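Iron binding protein FbpA (Mannheimia haemolytica, PDB 1Q35) probably captures ferric iron in the periplasm for bacterial iron uptake, as a member of the solute-binding protein family. Local coordinates at residues I105-D110 with A215-F220; Y142-F147 with K299-A304. One frame throughout, in Å; residues are numbered along the deposited sequence.

Interaction 1 (I105-D110 with A215-F220); sequences IYTSKD and AAIINF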
loop_
_atom_site.group_PDB
_atom_site.type_symbol
_atom_site.label_atom_id
_atom_site.label_comp_id
_atom_site.label_asym_id
_atom_site.label_seq_id
_atom_site.Cartn_x
_atom_site.Cartn_y
_atom_site.Cartn_z
ATOM N N ILE A 105 -8.960 2.899 -9.301
ATOM C CA ILE A 105 -10.029 2.121 -9.907
ATOM C C ILE A 105 -9.602 1.754 -11.319
ATOM O O ILE A 105 -9.341 2.628 -12.145
ATOM C CB ILE A 105 -11.361 2.897 -9.932
ATOM C CG1 ILE A 105 -11.789 3.256 -8.507
ATOM C CG2 ILE A 105 -12.441 2.065 -10.634
ATOM C CD1 ILE A 105 -13.000 4.146 -8.425
ATOM N N TYR A 106 -9.486 0.455 -11.572
ATOM C CA TYR A 106 -9.235 -0.056 -12.918
ATOM C C TYR A 106 -10.560 -0.295 -13.616
ATOM O O TYR A 106 -11.507 -0.765 -12.994
ATOM C CB TYR A 106 -8.427 -1.353 -12.846
ATOM C CG TYR A 106 -7.042 -1.142 -12.288
ATOM C CD1 TYR A 106 -6.680 -1.609 -11.026
ATOM C CD2 TYR A 106 -6.096 -0.446 -13.015
ATOM C CE1 TYR A 106 -5.403 -1.393 -10.523
ATOM C CE2 TYR A 106 -4.821 -0.218 -12.514
ATOM C CZ TYR A 106 -4.479 -0.692 -11.275
ATOM O OH TYR A 106 -3.204 -0.443 -10.819
ATOM N N THR A 107 -10.636 0.038 -14.902
ATOM C CA THR A 107 -11.850 -0.209 -15.674
ATOM C C THR A 107 -11.544 -0.981 -16.943
ATOM O O THR A 107 -10.437 -0.938 -17.466
ATOM C CB THR A 107 -12.550 1.099 -16.055
ATOM O OG1 THR A 107 -11.623 1.970 -16.720
ATOM C CG2 THR A 107 -13.050 1.855 -14.823
ATOM N N SER A 108 -12.554 -1.681 -17.441
ATOM C CA SER A 108 -12.441 -2.377 -18.712
ATOM C C SER A 108 -12.234 -1.355 -19.824
ATOM O O SER A 108 -13.023 -0.435 -19.972
ATOM C CB SER A 108 -13.714 -3.170 -18.987
ATOM O OG SER A 108 -13.737 -3.653 -20.318
ATOM N N LYS A 109 -11.176 -1.523 -20.607
ATOM C CA LYS A 109 -10.945 -0.681 -21.772
ATOM C C LYS A 109 -12.152 -0.705 -22.716
ATOM O O LYS A 109 -12.633 0.346 -23.129
ATOM C CB LYS A 109 -9.684 -1.144 -22.507
ATOM C CG LYS A 109 -9.310 -0.309 -23.722
ATOM C CD LYS A 109 -8.116 -0.895 -24.471
ATOM C CE LYS A 109 -7.795 -0.084 -25.719
ATOM N NZ LYS A 109 -6.862 -0.794 -26.636
ATOM N N ASP A 110 -12.641 -1.908 -23.015
ATOM C CA ASP A 110 -13.701 -2.110 -24.006
ATOM C C ASP A 110 -15.094 -1.797 -23.476
ATOM O O ASP A 110 -15.931 -1.263 -24.200
ATOM C CB ASP A 110 -13.680 -3.561 -24.526
ATOM C CG ASP A 110 -12.445 -3.872 -25.349
ATOM O OD1 ASP A 110 -12.060 -5.059 -25.418
ATOM O OD2 ASP A 110 -11.805 -3.002 -25.970
ATOM N N ALA A 215 -5.924 -4.704 -21.196
ATOM C CA ALA A 215 -7.383 -4.760 -21.224
ATOM C C ALA A 215 -8.051 -3.781 -20.259
ATOM O O ALA A 215 -9.270 -3.716 -20.209
ATOM C CB ALA A 215 -7.844 -6.164 -20.918
ATOM N N ALA A 216 -7.256 -3.028 -19.499
ATOM C CA ALA A 216 -7.782 -2.159 -18.454
ATOM C C ALA A 216 -7.218 -0.751 -18.566
ATOM O O ALA A 216 -6.182 -0.526 -19.193
ATOM C CB ALA A 216 -7.475 -2.745 -17.074
ATOM N N ILE A 217 -7.921 0.187 -17.942
ATOM C CA ILE A 217 -7.505 1.576 -17.848
ATOM C C ILE A 217 -7.320 1.906 -16.369
ATOM O O ILE A 217 -8.156 1.553 -15.537
ATOM C CB ILE A 217 -8.566 2.495 -18.483
ATOM C CG1 ILE A 217 -8.616 2.266 -20.001
ATOM C CG2 ILE A 217 -8.274 3.965 -18.165
ATOM C CD1 ILE A 217 -9.863 2.810 -20.650
ATOM N N ILE A 218 -6.216 2.575 -16.052
ATOM C CA ILE A 218 -5.987 3.076 -14.698
ATOM C C ILE A 218 -6.696 4.424 -14.517
ATOM O O ILE A 218 -6.575 5.320 -15.356
ATOM C CB ILE A 218 -4.459 3.159 -14.371
ATOM C CG1 ILE A 218 -4.240 3.565 -12.912
ATOM C CG2 ILE A 218 -3.712 4.121 -15.299
ATOM C CD1 ILE A 218 -2.865 3.246 -12.384
ATOM N N ASN A 219 -7.455 4.553 -13.432
ATOM C CA ASN A 219 -8.196 5.780 -13.149
ATOM C C ASN A 219 -7.921 6.239 -11.730
ATOM O O ASN A 219 -8.007 5.449 -10.796
ATOM C CB ASN A 219 -9.709 5.588 -13.289
ATOM C CG ASN A 219 -10.122 5.039 -14.635
ATOM O OD1 ASN A 219 -10.392 5.794 -15.573
ATOM N ND2 ASN A 219 -10.203 3.716 -14.732
ATOM N N PHE A 220 -7.635 7.527 -11.574
ATOM C CA PHE A 220 -7.408 8.139 -10.270
ATOM C C PHE A 220 -8.684 8.865 -9.861
ATOM O O PHE A 220 -9.042 9.882 -10.467
ATOM C CB PHE A 220 -6.245 9.131 -10.353
ATOM C CG PHE A 220 -4.966 8.513 -10.808
ATOM C CD1 PHE A 220 -4.456 8.794 -12.067
ATOM C CD2 PHE A 220 -4.263 7.649 -9.980
ATOM C CE1 PHE A 220 -3.270 8.221 -12.492
ATOM C CE2 PHE A 220 -3.073 7.074 -10.400
ATOM C CZ PHE A 220 -2.579 7.354 -11.657
HETATM O O HOH W 1 -11.588 -4.868 -21.220
#
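CG of N219 stands anti to its own carbonyl carbon (chi1 -55°), and OG1 of T107 is tucked between its backbone N and carbonyl carbon (chi1 54°). ND2 of N219 meets this OG1, and the two side chains cross at about a right angle. The carboxamide spends both N-H bonds in or near its own plane. One goes from ND2 to the backbone oxygen I105 O at 2.9 Å, the other from ND2 to T107 OG1 at 3.0 Å. I105 O also takes a weak bond from N219 N, so one residue grips it twice. Because OD1 of N219 accepts from L115 N, and T107 OG1 is also bonded to G113 O, the rotation of the amide is fixed, and these two bonds join the loop residues G113 and L115 to this side of the sheet.

On the other face, Y106 and I218 run side by side, the ring atom Y106 CE2 lying 3.8 Å from I218 CG1, while the phenol OH bonds to N196 O. Along the backbones, I105 with N219 and T107 with I217 are hydrogen-bonded pairs, the first with one weak bond, and I217 N reaches T107 O at 2.8 Å. The ladder ends past S108, where K109 N donates to A215 O at 2.9 Å in a nearly straight bond (173°), from above the carbonyl plane. A water donates to the same A215 O at 2.8 Å and ties it to S108 OG, which also bonds R111 N.

Y106 hydrogen-bonds through its backbone with S193, placing strand 105-108 between two antiparallel neighbours. With the Y106 side chain about 5 Å from that of the iron ligand Y199, this is a piece of antiparallel sheet backing the iron site of a periplasmic binding protein.

Interaction 2 (Y142-F147 with K299-A304); sequences YNVSLF and KNYEAA
Y301, in the first turn of its helix, brings its ring up to V144 and S145 of the other helix. Its CG lies anti to the backbone N (chi1 -168°), and the side chain crosses that of V144 at about a right angle. V144 CG1 sits over one face of the ring, 3.5 Å from its centroid and 16° off the normal, a close CH-pi contact. The methyl is displaced toward the rim, with Y301 CE1 its nearest ring atom at 3.4 Å. S145 meets the same ring differently: its OG lies at the edge, in the ring plane, 3.5 Å from Y301 CD1. That hydroxyl is occupied by hydrogen bonds to D59 OD1 and S61 OG, so the ring edge packs against an oxygen whose polar needs are met by other partners.

One helical turn later comes A304, whose N bonds back to N300 O at 3.0 Å. Its CB points at the partner helix and sits among three groups: the backbone oxygen V144 O at 3.6 Å, the methyl V144 CG1 at 3.7 Å, and F147 CB, 4.0 Å away. V144 CG1 thus fills the angle between the ring of Y301 and the methyl of A304, touching both residues. The backbones are close here, with CA of A304 5.7 Å from CA of F147.

Y142 begins the segment with its side chain directed away from this interface, and its ring touches Y198 and Y199. All three tyrosines bind ferric iron in this protein, although no iron occupies the present apo chain. The arrangement is a helix-helix interface formed by the face and edge of one tyrosine ring and the methyl of an alanine, on a helix that also carries, on a side turned from this contact, the iron-binding Y142.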
loop_
_atom_site.group_PDB
_atom_site.type_symbol
_atom_site.label_atom_id
_atom_site.label_comp_id
_atom_site.label_asym_id
_atom_site.label_seq_id
_atom_site.Cartn_x
_atom_site.Cartn_y
_atom_site.Cartn_z
ATOM N N TYR A 142 -5.083 -3.081 2.544
ATOM C CA TYR A 142 -5.181 -2.014 1.549
ATOM C C TYR A 142 -6.619 -1.502 1.443
ATOM O O TYR A 142 -6.848 -0.301 1.315
ATOM C CB TYR A 142 -4.724 -2.471 0.166
ATOM C CG TYR A 142 -3.280 -2.891 0.021
ATOM C CD1 TYR A 142 -2.252 -2.258 0.719
ATOM C CD2 TYR A 142 -2.938 -3.911 -0.861
ATOM C CE1 TYR A 142 -0.934 -2.646 0.551
ATOM C CE2 TYR A 142 -1.617 -4.295 -1.043
ATOM C CZ TYR A 142 -0.622 -3.658 -0.327
ATOM O OH TYR A 142 0.699 -3.995 -0.473
ATOM N N ASN A 143 -7.587 -2.411 1.462
ATOM C CA ASN A 143 -8.992 -2.029 1.461
ATOM C C ASN A 143 -9.419 -1.387 2.776
ATOM O O ASN A 143 -10.065 -0.354 2.776
ATOM C CB ASN A 143 -9.891 -3.233 1.165
ATOM C CG ASN A 143 -9.851 -3.660 -0.288
ATOM O OD1 ASN A 143 -9.533 -2.867 -1.187
ATOM N ND2 ASN A 143 -10.180 -4.925 -0.528
ATOM N N VAL A 144 -9.064 -1.993 3.901
ATOM C CA VAL A 144 -9.507 -1.477 5.188
ATOM C C VAL A 144 -8.972 -0.054 5.396
ATOM O O VAL A 144 -9.691 0.794 5.893
ATOM C CB VAL A 144 -9.141 -2.421 6.362
ATOM C CG1 VAL A 144 -9.624 -1.845 7.687
ATOM C CG2 VAL A 144 -9.755 -3.808 6.149
ATOM N N SER A 145 -7.730 0.221 5.001
ATOM C CA SER A 145 -7.195 1.576 5.156
ATOM C C SER A 145 -7.897 2.585 4.242
ATOM O O SER A 145 -8.088 3.731 4.625
ATOM C CB SER A 145 -5.679 1.596 4.978
ATOM O OG SER A 145 -5.066 1.007 6.113
ATOM N N LEU A 146 -8.300 2.168 3.044
ATOM C CA LEU A 146 -9.158 3.004 2.211
ATOM C C LEU A 146 -10.472 3.321 2.931
ATOM O O LEU A 146 -10.893 4.472 2.994
ATOM C CB LEU A 146 -9.436 2.314 0.872
ATOM C CG LEU A 146 -10.511 2.941 -0.020
ATOM C CD1 LEU A 146 -10.148 4.352 -0.461
ATOM C CD2 LEU A 146 -10.758 2.053 -1.227
ATOM N N PHE A 147 -11.129 2.299 3.471
ATOM C CA PHE A 147 -12.389 2.497 4.178
ATOM C C PHE A 147 -12.199 3.365 5.430
ATOM O O PHE A 147 -13.092 4.121 5.805
ATOM C CB PHE A 147 -13.039 1.152 4.551
ATOM C CG PHE A 147 -13.172 0.173 3.402
ATOM C CD1 PHE A 147 -13.116 -1.185 3.653
ATOM C CD2 PHE A 147 -13.356 0.591 2.090
ATOM C CE1 PHE A 147 -13.231 -2.113 2.628
ATOM C CE2 PHE A 147 -13.474 -0.336 1.057
ATOM C CZ PHE A 147 -13.423 -1.688 1.331
ATOM N N LYS A 299 -5.935 5.860 12.357
ATOM C CA LYS A 299 -6.816 6.104 13.500
ATOM C C LYS A 299 -8.168 5.417 13.348
ATOM O O LYS A 299 -8.796 5.032 14.331
ATOM C CB LYS A 299 -7.015 7.627 13.617
ATOM C CG LYS A 299 -7.999 8.159 14.641
ATOM C CD LYS A 299 -7.982 9.697 14.608
ATOM C CE LYS A 299 -8.677 10.302 13.367
ATOM N NZ LYS A 299 -8.512 11.795 13.291
ATOM N N ASN A 300 -8.611 5.270 12.104
ATOM C CA ASN A 300 -9.928 4.725 11.795
ATOM C C ASN A 300 -9.917 3.266 11.348
ATOM O O ASN A 300 -10.965 2.728 10.987
ATOM C CB ASN A 300 -10.592 5.578 10.710
ATOM C CG ASN A 300 -10.886 6.971 11.183
ATOM O OD1 ASN A 300 -11.683 7.173 12.091
ATOM N ND2 ASN A 300 -10.222 7.947 10.589
ATOM N N TYR A 301 -8.754 2.620 11.377
ATOM C CA TYR A 301 -8.639 1.241 10.901
ATOM C C TYR A 301 -9.549 0.267 11.658
ATOM O O TYR A 301 -10.246 -0.537 11.051
ATOM C CB TYR A 301 -7.188 0.765 10.978
ATOM C CG TYR A 301 -6.946 -0.539 10.245
ATOM C CD1 TYR A 301 -6.547 -0.539 8.908
ATOM C CD2 TYR A 301 -7.123 -1.765 10.877
ATOM C CE1 TYR A 301 -6.316 -1.718 8.222
ATOM C CE2 TYR A 301 -6.907 -2.964 10.187
ATOM C CZ TYR A 301 -6.505 -2.924 8.864
ATOM O OH TYR A 301 -6.291 -4.100 8.173
ATOM N N GLU A 302 -9.540 0.342 12.984
ATOM C CA GLU A 302 -10.341 -0.550 13.818
ATOM C C GLU A 302 -11.828 -0.419 13.498
ATOM O O GLU A 302 -12.532 -1.419 13.349
ATOM C CB GLU A 302 -10.072 -0.246 15.298
ATOM C CG GLU A 302 -10.898 -1.029 16.302
ATOM C CD GLU A 302 -10.481 -0.735 17.731
ATOM O OE1 GLU A 302 -10.047 -1.675 18.434
ATOM O OE2 GLU A 302 -10.580 0.439 18.149
ATOM N N ALA A 303 -12.301 0.815 13.383
ATOM C CA ALA A 303 -13.697 1.069 13.060
ATOM C C ALA A 303 -14.051 0.535 11.670
ATOM O O ALA A 303 -15.132 -0.013 11.468
ATOM C CB ALA A 303 -14.000 2.554 13.149
ATOM N N ALA A 304 -13.139 0.682 10.716
ATOM C CA ALA A 304 -13.358 0.206 9.352
ATOM C C ALA A 304 -13.438 -1.319 9.315
ATOM O O ALA A 304 -14.294 -1.877 8.640
ATOM C CB ALA A 304 -12.253 0.699 8.432
#

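In the fold
After three earlier strands and several helices, the chain reaches strand 96-108, whose last residues supply one half of interaction 1, and then enters helix 141-168, the start of which is held in interaction 2. Interaction 1 closes after 104 mostly helical and loop residues, when strand 216-219 returns to the sheet. Interaction 2 closes later, after 151 residues, as helix 301-311 packs onto the earlier helix. The segments alternate, so the two closures cross. Their centres lie 24 Å apart, and their nearest atoms about 7 Å, without touching. Both lie close to the iron tyrosines: interaction 1 pairs strands beside Y199, and interaction 2 joins the C-terminal helix 301-311 to the helix bearing Y142.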